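PDB 3JUR: Exo-poly-alpha-D-galacturonosidase from Thermotoga maritima, which probably hydrolyses pectic polygalacturonate from its chain ends, as a hyperthermoactive exopolygalacturonase of glycoside hydrolase family 28 that forms a tetramer. Local coordinates for residues Y337-F342 with V372-F377; I265-D270 with G307-V312; A325-T330 with V355-L360; E368-V373 with E396-K401. All blocks are in the same frame, centred on the assembly; numbering follows the deposited sequence.

Overall arrangement
From the N terminus, contact 2 comes first: residues 265-270, leaving strand 263-265, meet residues 307-312 and close a loop that includes helix 270-276. Contact 3 opens next at 325-330 and crosses contact 1, their segments alternating as 325-330, 337-342, 355-360 and 372-377. Contacts 1 and 3 are ladders on two different sheets of the right-handed parallel beta-helix, and their inward side chains meet, as in Met338 CE against Thr330 CG2. Contact 4 starts where contact 1 ends, sharing Val372 and Val373, and leads to strand 400-406. Contacts 3, 1 and 4 each close one turn, with 24, 29 and 22 intervening residues. Strand 337-349 also pairs with strand 309-320, which binds contact 2 to contact 1.

Contact 1: residues Y337-F342 with V372-F377; sequences YMENIF and VVRSVF
Two strands of successive turns of the beta-helix pair here in a parallel, in-register ladder that is interrupted in the middle. Their axes come within 4.7 Å, and every residue from Tyr337 to Phe342 lies beside its counterpart from Val372 to Phe377. At one end Met338 N donates to Val372 O at 2.8 Å, nearly along the C=O axis; at the other, Phe377 N donates to Ile341 O at 2.9 Å. Between them Asn340 and Ser375 both adopt left-handed backbone conformations, a matched interruption of the extended chain that preserves the register.

The two faces differ. Met338, Val373, Ile341 and Val376 point into the interior of the beta-helix; there the chain of Met338, bent at its last torsion, lays CE against Val373 CG2 at 3.7 Å. On the opposite face Glu339 and Arg374 run side by side, and the bent arginine brings NH1 to the syn lone pair of Glu339 OE1. This salt bridge is short, Arg374 NH1 to Glu339 OE1 2.5 Å, and OE1 lies close to the guanidinium plane. Further along, the rings of Phe342 and Phe377 are nearly parallel, at 23°, but slid so far that they barely overlap, with centroids 5.0 Å apart. Asn340 OD1 approaches the edge of the Phe377 ring, 3.9 Å from CE2, while its ND2 binds Asn311 OD1 of strand 309-320, in the preceding turn, in the manner of an asparagine ladder. Ser375 OG is hydrogen-bonded to Asp402. Strands 309-320 and 400-406 flank the pair, and helix 6-16 covers Phe342 through Leu6, Ala7 and Ile10.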
loop_
_atom_site.group_PDB
_atom_site.type_symbol
_atom_site.label_atom_id
_atom_site.label_comp_id
_atom_site.label_asym_id
_atom_site.label_seq_id
_atom_site.Cartn_x
_atom_site.Cartn_y
_atom_site.Cartn_z
ATOM N N TYR D 337 23.918 18.859 23.213
ATOM C CA TYR D 337 22.589 18.416 22.795
ATOM C C TYR D 337 22.305 18.737 21.328
ATOM O O TYR D 337 22.940 19.612 20.735
ATOM C CB TYR D 337 21.497 19.028 23.695
ATOM C CG TYR D 337 21.503 20.543 23.736
ATOM C CD1 TYR D 337 20.834 21.288 22.757
ATOM C CD2 TYR D 337 22.182 21.232 24.746
ATOM C CE1 TYR D 337 20.839 22.679 22.783
ATOM C CE2 TYR D 337 22.195 22.632 24.776
ATOM C CZ TYR D 337 21.515 23.344 23.786
ATOM O OH TYR D 337 21.513 24.720 23.795
ATOM N N MET D 338 21.367 17.995 20.751
ATOM C CA MET D 338 20.709 18.349 19.499
ATOM C C MET D 338 19.231 18.152 19.764
ATOM O O MET D 338 18.806 17.057 20.150
ATOM C CB MET D 338 21.182 17.460 18.335
ATOM C CG MET D 338 22.678 17.564 18.052
ATOM S SD MET D 338 23.249 16.540 16.686
ATOM C CE MET D 338 23.215 14.924 17.443
ATOM N N GLU D 339 18.450 19.218 19.610
ATOM C CA GLU D 339 17.022 19.164 19.935
ATOM C C GLU D 339 16.209 20.250 19.241
ATOM O O GLU D 339 16.743 21.307 18.905
ATOM C CB GLU D 339 16.791 19.221 21.452
ATOM C CG GLU D 339 17.227 20.499 22.130
ATOM C CD GLU D 339 16.891 20.509 23.614
ATOM O OE1 GLU D 339 16.848 19.420 24.228
ATOM O OE2 GLU D 339 16.677 21.608 24.170
ATOM N N ASN D 340 14.919 19.980 19.053
ATOM C CA ASN D 340 14.028 20.878 18.332
ATOM C C ASN D 340 14.558 21.163 16.930
ATOM O O ASN D 340 14.829 22.319 16.568
ATOM C CB ASN D 340 13.782 22.176 19.119
ATOM C CG ASN D 340 12.512 22.129 19.946
ATOM O OD1 ASN D 340 11.816 21.113 19.991
ATOM N ND2 ASN D 340 12.189 23.248 20.589
ATOM N N ILE D 341 14.745 20.087 16.168
ATOM C CA ILE D 341 15.184 20.168 14.784
ATOM C C ILE D 341 13.970 19.829 13.921
ATOM O O ILE D 341 13.344 18.772 14.101
ATOM C CB ILE D 341 16.366 19.182 14.479
ATOM C CG1 ILE D 341 17.453 19.251 15.564
ATOM C CG2 ILE D 341 16.960 19.446 13.072
ATOM C CD1 ILE D 341 18.163 20.621 15.713
ATOM N N PHE D 342 13.632 20.734 13.005
ATOM C CA PHE D 342 12.423 20.619 12.204
ATOM C C PHE D 342 12.760 20.534 10.727
ATOM O O PHE D 342 13.329 21.462 10.162
ATOM C CB PHE D 342 11.488 21.811 12.467
ATOM C CG PHE D 342 10.984 21.880 13.873
ATOM C CD1 PHE D 342 9.755 21.333 14.209
ATOM C CD2 PHE D 342 11.749 22.479 14.867
ATOM C CE1 PHE D 342 9.284 21.391 15.515
ATOM C CE2 PHE D 342 11.292 22.532 16.184
ATOM C CZ PHE D 342 10.060 21.992 16.507
ATOM N N VAL D 372 22.538 14.715 24.547
ATOM C CA VAL D 372 21.084 14.697 24.582
ATOM C C VAL D 372 20.604 14.836 23.140
ATOM O O VAL D 372 20.881 15.845 22.495
ATOM C CB VAL D 372 20.513 15.843 25.464
ATOM C CG1 VAL D 372 18.983 15.831 25.437
ATOM C CG2 VAL D 372 21.029 15.739 26.906
ATOM N N VAL D 373 19.929 13.809 22.624
ATOM C CA VAL D 373 19.400 13.841 21.251
ATOM C C VAL D 373 17.911 13.529 21.306
ATOM O O VAL D 373 17.506 12.379 21.547
ATOM C CB VAL D 373 20.142 12.861 20.288
ATOM C CG1 VAL D 373 19.618 12.997 18.862
ATOM C CG2 VAL D 373 21.662 13.115 20.308
ATOM N N ARG D 374 17.100 14.572 21.120
ATOM C CA ARG D 374 15.641 14.462 21.224
ATOM C C ARG D 374 14.880 15.507 20.410
ATOM O O ARG D 374 15.461 16.501 19.952
ATOM C CB ARG D 374 15.184 14.483 22.689
ATOM C CG ARG D 374 16.091 15.257 23.622
ATOM C CD ARG D 374 15.563 16.612 24.046
ATOM N NE ARG D 374 14.798 16.529 25.289
ATOM C CZ ARG D 374 14.850 17.412 26.284
ATOM N NH1 ARG D 374 15.645 18.472 26.223
ATOM N NH2 ARG D 374 14.101 17.230 27.360
ATOM N N SER D 375 13.583 15.263 20.230
ATOM C CA SER D 375 12.662 16.211 19.586
ATOM C C SER D 375 13.079 16.608 18.174
ATOM O O SER D 375 13.383 17.775 17.894
ATOM C CB SER D 375 12.457 17.441 20.478
ATOM O OG SER D 375 11.979 17.014 21.736
ATOM N N VAL D 376 13.117 15.609 17.296
ATOM C CA VAL D 376 13.400 15.816 15.885
ATOM C C VAL D 376 12.113 15.499 15.131
ATOM O O VAL D 376 11.492 14.443 15.346
ATOM C CB VAL D 376 14.577 14.926 15.384
ATOM C CG1 VAL D 376 14.902 15.218 13.907
ATOM C CG2 VAL D 376 15.825 15.134 16.250
ATOM N N PHE D 377 11.705 16.430 14.272
ATOM C CA PHE D 377 10.414 16.358 13.603
ATOM C C PHE D 377 10.569 16.441 12.089
ATOM O O PHE D 377 11.120 17.412 11.549
ATOM C CB PHE D 377 9.471 17.453 14.137
ATOM C CG PHE D 377 9.385 17.486 15.639
ATOM C CD1 PHE D 377 8.560 16.595 16.323
ATOM C CD2 PHE D 377 10.155 18.384 16.375
ATOM C CE1 PHE D 377 8.498 16.605 17.724
ATOM C CE2 PHE D 377 10.097 18.405 17.774
ATOM C CZ PHE D 377 9.266 17.511 18.446
#

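Contact 2: residues I265-D270 with G307-V312; sequences IKSGRD and GGVRNV
Ile265 meets two valines in two different ways. Its terminal methyl reaches tip to tip toward Val312, with Ile265 CD1 3.4 Å from Val312 CG1, closer than ordinary van der Waals contact and so a tight spot in the packing. Its other branch, anti to the backbone N, crosses Val309 obliquely and rests with Ile265 CG2 3.6 Å from Val309 CG1. Because one isoleucine fills both approaches, the end of strand 263-265 is fitted against the inward side chains of strand 309-320. These belong to different sheets of the beta-helix, whose interior Ile301 and Ile341 also line.

Beyond the strand the chain leaves the beta-helix in a loop, and polar contacts take over. Ser267 holds OG in the crowded position between its backbone N and carbonyl carbon (chi1 60°), which turns the hydroxyl toward residues 307 and 308. Ser267 OG donates to Gly308 O at 2.9 Å, arriving from above the carbonyl plane, 52° out of it. Gly307 N lies 3.1 Å from Ser267 O and 3.2 Å from Ser267 OG, but both bonds are weak because they are strongly bent. Gly307 has no side chain between the backbones, and Gly307 CA comes 4.9 Å from Ser267 CA. Lys266, by contrast, points away from this contact, and its NZ forms a salt bridge with Glu304, which also pairs with Arg269.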
loop_
_atom_site.group_PDB
_atom_site.type_symbol
_atom_site.label_atom_id
_atom_site.label_comp_id
_atom_site.label_asym_id
_atom_site.label_seq_id
_atom_site.Cartn_x
_atom_site.Cartn_y
_atom_site.Cartn_z
ATOM N N ILE D 265 25.212 22.266 10.784
ATOM C CA ILE D 265 25.148 23.121 11.956
ATOM C C ILE D 265 25.994 22.538 13.086
ATOM O O ILE D 265 25.870 21.351 13.425
ATOM C CB ILE D 265 23.702 23.379 12.375
ATOM C CG1 ILE D 265 22.951 23.999 11.195
ATOM C CG2 ILE D 265 23.656 24.327 13.568
ATOM C CD1 ILE D 265 21.501 23.728 11.199
ATOM N N LYS D 266 26.858 23.388 13.644
ATOM C CA LYS D 266 27.881 22.985 14.613
ATOM C C LYS D 266 27.961 23.969 15.781
ATOM O O LYS D 266 27.287 25.006 15.771
ATOM C CB LYS D 266 29.250 22.861 13.922
ATOM C CG LYS D 266 29.279 21.917 12.725
ATOM C CD LYS D 266 30.661 21.883 12.085
ATOM C CE LYS D 266 30.688 21.003 10.839
ATOM N NZ LYS D 266 30.652 19.548 11.155
ATOM N N SER D 267 28.764 23.636 16.793
ATOM C CA SER D 267 28.948 24.488 17.981
ATOM C C SER D 267 30.145 24.070 18.846
ATOM O O SER D 267 30.103 24.154 20.084
ATOM C CB SER D 267 27.669 24.543 18.833
ATOM O OG SER D 267 27.294 23.257 19.283
ATOM N N GLY D 268 31.216 23.634 18.192
ATOM C CA GLY D 268 32.441 23.264 18.896
ATOM C C GLY D 268 32.518 21.789 19.252
ATOM O O GLY D 268 31.504 21.091 19.329
ATOM N N ARG D 269 33.739 21.331 19.486
ATOM C CA ARG D 269 34.021 19.924 19.709
ATOM C C ARG D 269 34.567 19.702 21.117
ATOM O O ARG D 269 35.464 20.417 21.566
ATOM C CB ARG D 269 35.031 19.447 18.662
ATOM C CG ARG D 269 35.495 18.004 18.800
ATOM C CD ARG D 269 36.638 17.711 17.833
ATOM N NE ARG D 269 36.176 17.650 16.446
ATOM C CZ ARG D 269 36.088 16.534 15.725
ATOM N NH1 ARG D 269 35.646 16.580 14.471
ATOM N NH2 ARG D 269 36.438 15.367 16.254
ATOM N N ASP D 270 34.009 18.707 21.805
ATOM C CA ASP D 270 34.527 18.223 23.089
ATOM C C ASP D 270 34.805 19.349 24.101
ATOM O O ASP D 270 34.027 20.304 24.184
ATOM C CB ASP D 270 35.746 17.310 22.863
ATOM C CG ASP D 270 35.442 16.134 21.925
ATOM O OD1 ASP D 270 34.254 15.819 21.689
ATOM O OD2 ASP D 270 36.397 15.513 21.413
ATOM N N GLY D 307 28.489 22.420 22.120
ATOM C CA GLY D 307 27.884 23.628 22.675
ATOM C C GLY D 307 26.366 23.586 22.634
ATOM O O GLY D 307 25.701 24.434 23.232
ATOM N N GLY D 308 25.822 22.591 21.935
ATOM C CA GLY D 308 24.380 22.460 21.749
ATOM C C GLY D 308 23.931 22.965 20.387
ATOM O O GLY D 308 24.543 23.872 19.814
ATOM N N VAL D 309 22.881 22.343 19.856
ATOM C CA VAL D 309 22.176 22.823 18.664
ATOM C C VAL D 309 20.681 22.684 18.946
ATOM O O VAL D 309 20.204 21.602 19.311
ATOM C CB VAL D 309 22.560 22.038 17.374
ATOM C CG1 VAL D 309 21.783 22.565 16.155
ATOM C CG2 VAL D 309 24.082 22.096 17.104
ATOM N N ARG D 310 19.944 23.780 18.799
ATOM C CA ARG D 310 18.498 23.759 19.047
ATOM C C ARG D 310 17.782 24.727 18.116
ATOM O O ARG D 310 18.404 25.655 17.595
ATOM C CB ARG D 310 18.181 24.104 20.514
ATOM C CG ARG D 310 18.779 25.413 20.993
ATOM C CD ARG D 310 17.903 26.093 22.034
ATOM N NE ARG D 310 18.264 25.729 23.399
ATOM C CZ ARG D 310 18.712 26.583 24.320
ATOM N NH1 ARG D 310 18.863 27.875 24.045
ATOM N NH2 ARG D 310 19.011 26.141 25.532
ATOM N N ASN D 311 16.483 24.505 17.919
ATOM C CA ASN D 311 15.622 25.399 17.139
ATOM C C ASN D 311 16.144 25.680 15.736
ATOM O O ASN D 311 16.505 26.807 15.384
ATOM C CB ASN D 311 15.330 26.687 17.911
ATOM C CG ASN D 311 14.639 26.414 19.225
ATOM O OD1 ASN D 311 13.756 25.557 19.303
ATOM N ND2 ASN D 311 15.044 27.128 20.270
ATOM N N VAL D 312 16.198 24.616 14.949
ATOM C CA VAL D 312 16.610 24.700 13.567
ATOM C C VAL D 312 15.428 24.256 12.727
ATOM O O VAL D 312 14.857 23.184 12.970
ATOM C CB VAL D 312 17.815 23.783 13.288
ATOM C CG1 VAL D 312 18.130 23.751 11.795
ATOM C CG2 VAL D 312 19.037 24.245 14.081
#

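Contact 3: residues A325-T330 with V355-L360; sequences ALRLKT and VIRINL
Neighbouring strands 327-329 and 357-359 form a parallel ladder in one sheet of the beta-helix, and its two faces behave very differently. The backbone is regular: Leu328 N donates to Arg357 O at 2.8 Å, and Asn359 N to Leu328 O at 2.9 Å, each nearly along the C=O axis. Leu326, Leu328, Ile356 and Ile358 fill the buried inward face, where Leu328 CB lies 4.1 Å from Ile358 CG2, and Leu328 also packs on Met338 and Val376.

The outward face is looser and polar, with Arg327, Arg357 and Asn359 partly exposed. Arg327 and Arg357 bring like charges to NH2-NH2 5.2 Å without contact; both start anti to the backbone N, but Arg357 bends at chi2 (81°) while Arg327 stays extended. Arg327 and Lys329 each form a salt bridge with Asp261, which would offset part of this repulsion. The sequence Arg327-Leu328-Lys329 resembles the Arg-Ile-Lys signature of family 28, consistent with a place on the substrate-cleft side.

At the C-terminal end Thr330 and Leu360 lie side by side, Thr330 CG2 3.6 Å from Leu360 CG.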
loop_
_atom_site.group_PDB
_atom_site.type_symbol
_atom_site.label_atom_id
_atom_site.label_comp_id
_atom_site.label_asym_id
_atom_site.label_seq_id
_atom_site.Cartn_x
_atom_site.Cartn_y
_atom_site.Cartn_z
ATOM N N ALA D 325 19.599 12.907 3.398
ATOM C CA ALA D 325 18.801 14.126 3.403
ATOM C C ALA D 325 18.963 14.860 4.730
ATOM O O ALA D 325 19.298 16.049 4.755
ATOM C CB ALA D 325 17.333 13.820 3.113
ATOM N N LEU D 326 18.727 14.135 5.826
ATOM C CA LEU D 326 18.836 14.668 7.178
ATOM C C LEU D 326 19.782 13.763 7.963
ATOM O O LEU D 326 19.598 12.542 8.007
ATOM C CB LEU D 326 17.463 14.723 7.870
ATOM C CG LEU D 326 17.409 15.139 9.356
ATOM C CD1 LEU D 326 17.888 16.593 9.586
ATOM C CD2 LEU D 326 16.020 14.954 9.946
ATOM N N ARG D 327 20.778 14.374 8.592
ATOM C CA ARG D 327 21.826 13.645 9.290
ATOM C C ARG D 327 22.153 14.314 10.627
ATOM O O ARG D 327 22.525 15.480 10.654
ATOM C CB ARG D 327 23.063 13.609 8.392
ATOM C CG ARG D 327 24.183 12.693 8.853
ATOM C CD ARG D 327 25.393 12.880 7.948
ATOM N NE ARG D 327 26.336 11.774 8.089
ATOM C CZ ARG D 327 27.574 11.786 7.607
ATOM N NH1 ARG D 327 28.026 12.848 6.946
ATOM N NH2 ARG D 327 28.360 10.735 7.790
ATOM N N LEU D 328 21.991 13.577 11.728
ATOM C CA LEU D 328 22.473 14.012 13.044
ATOM C C LEU D 328 23.613 13.093 13.513
ATOM O O LEU D 328 23.459 11.866 13.549
ATOM C CB LEU D 328 21.332 14.065 14.076
ATOM C CG LEU D 328 20.322 15.230 14.019
ATOM C CD1 LEU D 328 19.460 15.210 12.759
ATOM C CD2 LEU D 328 19.429 15.240 15.243
ATOM N N LYS D 329 24.761 13.699 13.835
ATOM C CA LYS D 329 25.971 12.967 14.236
ATOM C C LYS D 329 26.485 13.468 15.578
ATOM O O LYS D 329 26.629 14.675 15.782
ATOM C CB LYS D 329 27.122 13.187 13.244
ATOM C CG LYS D 329 26.771 13.222 11.788
ATOM C CD LYS D 329 28.025 13.374 10.934
ATOM C CE LYS D 329 28.394 14.840 10.723
ATOM N NZ LYS D 329 29.433 14.986 9.656
ATOM N N THR D 330 26.806 12.534 16.470
ATOM C CA THR D 330 27.413 12.846 17.760
ATOM C C THR D 330 27.989 11.563 18.364
ATOM O O THR D 330 27.839 10.483 17.788
ATOM C CB THR D 330 26.397 13.488 18.733
ATOM O OG1 THR D 330 27.063 13.897 19.937
ATOM C CG2 THR D 330 25.261 12.500 19.068
ATOM N N VAL D 355 18.086 8.164 4.048
ATOM C CA VAL D 355 17.270 9.357 3.905
ATOM C C VAL D 355 17.309 10.155 5.207
ATOM O O VAL D 355 17.545 11.365 5.200
ATOM C CB VAL D 355 15.806 9.030 3.507
ATOM C CG1 VAL D 355 14.983 10.318 3.405
ATOM C CG2 VAL D 355 15.748 8.247 2.196
ATOM N N ILE D 356 17.085 9.458 6.320
ATOM C CA ILE D 356 17.139 10.037 7.661
ATOM C C ILE D 356 18.132 9.221 8.503
ATOM O O ILE D 356 17.977 8.012 8.662
ATOM C CB ILE D 356 15.741 10.055 8.331
ATOM C CG1 ILE D 356 14.777 10.963 7.547
ATOM C CG2 ILE D 356 15.837 10.506 9.786
ATOM C CD1 ILE D 356 13.300 10.650 7.803
ATOM N N ARG D 357 19.151 9.900 9.024
ATOM C CA ARG D 357 20.198 9.262 9.793
ATOM C C ARG D 357 20.405 9.965 11.127
ATOM O O ARG D 357 20.662 11.167 11.167
ATOM C CB ARG D 357 21.522 9.261 9.009
ATOM C CG ARG D 357 22.692 8.623 9.763
ATOM C CD ARG D 357 22.625 7.121 9.649
ATOM N NE ARG D 357 23.635 6.411 10.434
ATOM C CZ ARG D 357 24.885 6.168 10.048
ATOM N NH1 ARG D 357 25.696 5.495 10.851
ATOM N NH2 ARG D 357 25.338 6.599 8.879
ATOM N N ILE D 358 20.296 9.210 12.214
ATOM C CA ILE D 358 20.678 9.720 13.532
ATOM C C ILE D 358 21.648 8.729 14.148
ATOM O O ILE D 358 21.318 7.549 14.329
ATOM C CB ILE D 358 19.467 9.970 14.462
ATOM C CG1 ILE D 358 18.453 10.894 13.777
ATOM C CG2 ILE D 358 19.935 10.573 15.809
ATOM C CD1 ILE D 358 17.192 11.150 14.590
ATOM N N ASN D 359 22.856 9.207 14.429
ATOM C CA ASN D 359 23.955 8.345 14.867
ATOM C C ASN D 359 24.648 8.894 16.113
ATOM O O ASN D 359 25.196 10.015 16.089
ATOM C CB ASN D 359 24.964 8.173 13.724
ATOM C CG ASN D 359 26.074 7.189 14.058
ATOM O OD1 ASN D 359 25.983 6.423 15.025
ATOM N ND2 ASN D 359 27.135 7.207 13.255
ATOM N N LEU D 360 24.616 8.118 17.198
ATOM C CA LEU D 360 25.284 8.530 18.434
ATOM C C LEU D 360 26.600 7.786 18.649
ATOM O O LEU D 360 27.150 7.797 19.751
ATOM C CB LEU D 360 24.364 8.388 19.655
ATOM C CG LEU D 360 23.402 9.532 19.976
ATOM C CD1 LEU D 360 22.331 9.719 18.897
ATOM C CD2 LEU D 360 22.766 9.306 21.347
#

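Contact 4: residues E368-V373 with E396-K401; sequences EYLPVV and ENDYVK
The loops leading into strands 372-379 and 400-406 of the beta-helix come together here, just where the parallel pairing of the two strands begins. Lys401 N donates to Val373 O at 3.1 Å and almost straight (171°), the one direct backbone bond across the two segments. Ahead of it the side chain of Asp398 occupies the gap between the two loops. Its CG is anti to the backbone N (chi1 -171°), which carries the acid across to the other loop. Asp398 OD2 then lies 2.5 Å from Pro371 O and 3.4 Å from Pro371 CD. Two oxygens so close suggest that the acid holds a proton, so its ionisation is probably shifted in this buried position.

A water bridges the same gap. It accepts from Val373 N at 2.9 Å; Asp398 OD1 and Tyr399 O lie 2.7 and 2.8 Å from this water and compete for its protons, with more acceptors in reach than it can serve. Leu360, just past strand 357-359, packs against Asp398, Val400 and Val373.

Toward the exposed end, Leu370 crosses the Asn397 amide at about a right angle. Asn397 has CG in the crowded position between its backbone N and carbonyl carbon, and this turns the amide to the leucine's forked tip: Leu370 CD2 is 3.5 Å from Asn397 OD1, while Leu370 CD1 sits 3.7 Å from Asn397 ND2.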
loop_
_atom_site.group_PDB
_atom_site.type_symbol
_atom_site.label_atom_id
_atom_site.label_comp_id
_atom_site.label_asym_id
_atom_site.label_seq_id
_atom_site.Cartn_x
_atom_site.Cartn_y
_atom_site.Cartn_z
ATOM N N GLU D 368 32.844 10.278 28.463
ATOM C CA GLU D 368 32.023 10.445 29.663
ATOM C C GLU D 368 30.936 11.505 29.519
ATOM O O GLU D 368 30.322 11.900 30.513
ATOM C CB GLU D 368 32.914 10.787 30.866
ATOM C CG GLU D 368 33.484 9.576 31.596
ATOM C CD GLU D 368 34.636 8.900 30.860
ATOM O OE1 GLU D 368 35.133 9.458 29.852
ATOM O OE2 GLU D 368 35.050 7.805 31.303
ATOM N N TYR D 369 30.698 11.957 28.291
ATOM C CA TYR D 369 29.761 13.057 28.043
ATOM C C TYR D 369 28.646 12.662 27.078
ATOM O O TYR D 369 28.732 12.900 25.872
ATOM C CB TYR D 369 30.516 14.306 27.572
ATOM C CG TYR D 369 31.661 14.694 28.485
ATOM C CD1 TYR D 369 31.454 15.521 29.589
ATOM C CD2 TYR D 369 32.952 14.212 28.256
ATOM C CE1 TYR D 369 32.517 15.865 30.446
ATOM C CE2 TYR D 369 34.008 14.548 29.092
ATOM C CZ TYR D 369 33.787 15.372 30.184
ATOM O OH TYR D 369 34.844 15.696 31.003
ATOM N N LEU D 370 27.598 12.051 27.631
ATOM C CA LEU D 370 26.480 11.531 26.849
ATOM C C LEU D 370 25.654 12.673 26.244
ATOM O O LEU D 370 25.194 13.554 26.967
ATOM C CB LEU D 370 25.601 10.600 27.702
ATOM C CG LEU D 370 26.220 9.302 28.248
ATOM C CD1 LEU D 370 25.418 8.749 29.429
ATOM C CD2 LEU D 370 26.392 8.240 27.157
ATOM N N PRO D 371 25.493 12.678 24.909
ATOM C CA PRO D 371 24.748 13.755 24.248
ATOM C C PRO D 371 23.234 13.597 24.383
ATOM O O PRO D 371 22.714 12.478 24.346
ATOM C CB PRO D 371 25.172 13.632 22.783
ATOM C CG PRO D 371 25.585 12.218 22.616
ATOM C CD PRO D 371 26.066 11.719 23.942
ATOM N N VAL D 372 22.538 14.715 24.547
ATOM C CA VAL D 372 21.084 14.697 24.582
ATOM C C VAL D 372 20.604 14.836 23.140
ATOM O O VAL D 372 20.881 15.845 22.495
ATOM C CB VAL D 372 20.513 15.843 25.464
ATOM C CG1 VAL D 372 18.983 15.831 25.437
ATOM C CG2 VAL D 372 21.029 15.739 26.906
ATOM N N VAL D 373 19.929 13.809 22.624
ATOM C CA VAL D 373 19.400 13.841 21.251
ATOM C C VAL D 373 17.911 13.529 21.306
ATOM O O VAL D 373 17.506 12.379 21.547
ATOM C CB VAL D 373 20.142 12.861 20.288
ATOM C CG1 VAL D 373 19.618 12.997 18.862
ATOM C CG2 VAL D 373 21.662 13.115 20.308
ATOM N N GLU D 396 22.837 2.395 24.746
ATOM C CA GLU D 396 22.138 1.659 25.806
ATOM C C GLU D 396 21.770 2.538 27.023
ATOM O O GLU D 396 20.676 2.417 27.580
ATOM C CB GLU D 396 22.969 0.433 26.229
ATOM C CG GLU D 396 22.401 -0.349 27.400
ATOM C CD GLU D 396 22.772 -1.833 27.392
ATOM O OE1 GLU D 396 23.739 -2.232 26.689
ATOM O OE2 GLU D 396 22.084 -2.603 28.102
ATOM N N ASN D 397 22.681 3.424 27.413
ATOM C CA ASN D 397 22.435 4.395 28.482
ATOM C C ASN D 397 22.049 5.809 27.985
ATOM O O ASN D 397 22.125 6.781 28.741
ATOM C CB ASN D 397 23.672 4.474 29.391
ATOM C CG ASN D 397 24.935 4.875 28.635
ATOM O OD1 ASN D 397 24.931 5.028 27.403
ATOM N ND2 ASN D 397 26.021 5.050 29.371
ATOM N N ASP D 398 21.639 5.921 26.725
ATOM C CA ASP D 398 21.308 7.215 26.126
ATOM C C ASP D 398 20.478 7.004 24.852
ATOM O O ASP D 398 20.992 7.079 23.739
ATOM C CB ASP D 398 22.597 8.010 25.837
ATOM C CG ASP D 398 22.338 9.448 25.419
ATOM O OD1 ASP D 398 21.196 9.948 25.546
ATOM O OD2 ASP D 398 23.302 10.091 24.953
ATOM N N TYR D 399 19.196 6.709 25.029
ATOM C CA TYR D 399 18.278 6.547 23.910
ATOM C C TYR D 399 18.111 7.845 23.126
ATOM O O TYR D 399 18.109 8.926 23.714
ATOM C CB TYR D 399 16.901 6.126 24.420
ATOM C CG TYR D 399 16.659 4.631 24.527
ATOM C CD1 TYR D 399 17.561 3.793 25.189
ATOM C CD2 TYR D 399 15.501 4.065 24.008
ATOM C CE1 TYR D 399 17.318 2.418 25.307
ATOM C CE2 TYR D 399 15.251 2.691 24.123
ATOM C CZ TYR D 399 16.162 1.884 24.768
ATOM O OH TYR D 399 15.917 0.540 24.871
ATOM N N VAL D 400 17.964 7.720 21.806
ATOM C CA VAL D 400 17.407 8.785 20.971
ATOM C C VAL D 400 15.904 8.891 21.310
ATOM O O VAL D 400 15.179 7.884 21.305
ATOM C CB VAL D 400 17.621 8.483 19.468
ATOM C CG1 VAL D 400 17.068 9.603 18.589
ATOM C CG2 VAL D 400 19.098 8.313 19.161
ATOM N N LYS D 401 15.450 10.095 21.649
ATOM C CA LYS D 401 14.088 10.276 22.155
ATOM C C LYS D 401 13.257 11.191 21.275
ATOM O O LYS D 401 13.789 12.112 20.637
ATOM C CB LYS D 401 14.107 10.838 23.583
ATOM C CG LYS D 401 14.726 9.915 24.628
ATOM C CD LYS D 401 15.186 10.721 25.840
ATOM C CE LYS D 401 15.844 9.852 26.922
ATOM N NZ LYS D 401 17.259 9.483 26.601
HETATM O O HOH W 1 19.349 11.399 24.118
#